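Local coordinates for protein 2-aminomuconate 6-semialdehyde dehydrogenase (Burkholderia cenocepacia, PDB 4U3W) that probably oxidises 2-aminomuconate 6-semialdehyde to 2-aminomuconate, as a tetrameric member of the aldehyde dehydrogenase family, at residues R488-L491 / D492-E496. Sequence-based numbering, arbitrary orientation.
Sequences RHSL and DFYSE. With MG (magnesium ion), chain E.
Three successive i to i+4 backbone bonds, D492 N to R488 O, F493 N to H489 O and Y494 N to S490 O (3.0 Å, N-H...O 173°), carry the last turn of helix 487-493 to its end, where Y494 leaves helical geometry. The Y494 ring lies beside this last bond: its CD2 comes within 3.1 Å of S490 O, which sits at the ring edge, while F493 CD2 stands 3.6 Å above the centre of one face. The Y494 hydroxyl is hydrogen-bonded to E485. The S495 side chain turns toward the helix end, its OG 3.1 Å from L491 O. D492 has CG beside its own backbone N (chi1 -73°), which lays the carboxylate alongside R488 O; D492 CG is 3.4 Å from R488 O. OD1 of D492 is salt-bridged to R160, and OD2 to R488 of a second subunit. The magnesium ion is held by D492 O at 2.3 Å and S495 O at 2.0 Å, together with two waters, one donating to F493 O and the other to E496 OE1. This is a magnesium site at a helix-to-strand turn, formed by one carbonyl from the last helical turn and one from the start of strand 495-503, beside a subunit interface of this aldehyde dehydrogenase.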
# COMPACT_ATOMS: atom_id res chain seq x y z
N ARG A 488 -4.29 -7.58 5.92
CA ARG A 488 -4.60 -6.28 6.53
C ARG A 488 -6.06 -6.18 7.05
O ARG A 488 -6.34 -5.36 7.93
CB ARG A 488 -4.39 -5.12 5.54
CG ARG A 488 -5.42 -5.13 4.35
CD ARG A 488 -5.32 -3.92 3.41
NE ARG A 488 -6.21 -4.04 2.25
CZ ARG A 488 -7.38 -3.40 2.10
NH1 ARG A 488 -7.80 -2.57 3.04
NH2 ARG A 488 -8.12 -3.59 1.00
N HIS A 489 -6.97 -6.97 6.47
CA HIS A 489 -8.37 -6.98 6.92
C HIS A 489 -8.50 -7.49 8.39
O HIS A 489 -9.32 -6.96 9.19
CB HIS A 489 -9.22 -7.80 5.93
CG HIS A 489 -9.17 -7.26 4.53
ND1 HIS A 489 -9.90 -6.15 4.13
CD2 HIS A 489 -8.40 -7.60 3.47
CE1 HIS A 489 -9.62 -5.88 2.86
NE2 HIS A 489 -8.72 -6.74 2.43
N SER A 490 -7.68 -8.48 8.73
CA SER A 490 -7.61 -8.97 10.12
C SER A 490 -6.87 -7.94 11.00
O SER A 490 -7.30 -7.62 12.12
CB SER A 490 -6.96 -10.35 10.17
OG SER A 490 -7.83 -11.35 9.62
N LEU A 491 -5.78 -7.40 10.48
CA LEU A 491 -5.04 -6.37 11.19
C LEU A 491 -5.99 -5.20 11.59
O LEU A 491 -5.93 -4.70 12.73
CB LEU A 491 -3.92 -5.82 10.30
CG LEU A 491 -2.76 -6.78 9.95
CD1 LEU A 491 -1.56 -6.03 9.31
CD2 LEU A 491 -2.31 -7.74 11.07
N ASP A 492 -6.83 -4.76 10.65
CA ASP A 492 -7.73 -3.64 10.89
C ASP A 492 -8.92 -4.06 11.75
O ASP A 492 -9.32 -3.29 12.63
CB ASP A 492 -8.25 -3.02 9.58
CG ASP A 492 -7.18 -2.23 8.85
OD1 ASP A 492 -6.14 -1.88 9.47
OD2 ASP A 492 -7.41 -1.96 7.66
N PHE A 493 -9.46 -5.26 11.53
CA PHE A 493 -10.64 -5.62 12.31
C PHE A 493 -10.34 -5.74 13.80
O PHE A 493 -11.10 -5.25 14.64
CB PHE A 493 -11.29 -6.92 11.88
CG PHE A 493 -12.43 -7.28 12.77
CD1 PHE A 493 -13.64 -6.59 12.66
CD2 PHE A 493 -12.31 -8.26 13.77
CE1 PHE A 493 -14.73 -6.89 13.51
CE2 PHE A 493 -13.38 -8.56 14.63
CZ PHE A 493 -14.60 -7.88 14.50
N TYR A 494 -9.26 -6.44 14.13
CA TYR A 494 -8.93 -6.70 15.52
C TYR A 494 -8.21 -5.52 16.21
O TYR A 494 -7.66 -5.72 17.31
CB TYR A 494 -8.09 -7.97 15.62
CG TYR A 494 -8.88 -9.21 15.22
CD1 TYR A 494 -9.74 -9.85 16.13
CD2 TYR A 494 -8.78 -9.73 13.93
CE1 TYR A 494 -10.48 -10.97 15.76
CE2 TYR A 494 -9.50 -10.85 13.54
CZ TYR A 494 -10.34 -11.48 14.45
OH TYR A 494 -11.05 -12.58 14.04
N SER A 495 -8.21 -4.34 15.57
CA SER A 495 -7.63 -3.11 16.13
C SER A 495 -8.59 -1.91 16.06
O SER A 495 -9.39 -1.83 15.12
CB SER A 495 -6.35 -2.71 15.37
OG SER A 495 -5.33 -3.63 15.61
N GLU A 496 -8.43 -0.96 16.98
CA GLU A 496 -9.04 0.36 16.74
C GLU A 496 -7.98 1.22 16.01
O GLU A 496 -6.85 1.33 16.48
CB GLU A 496 -9.49 1.06 18.04
CG GLU A 496 -10.94 0.65 18.57
CD GLU A 496 -12.16 0.94 17.60
OE1 GLU A 496 -12.05 1.62 16.59
OE2 GLU A 496 -13.27 0.45 17.89
MG MG E . -10.74 -1.78 13.66
O HOH W 1 -12.58 -3.07 14.00
O HOH W 2 -11.19 0.65 14.21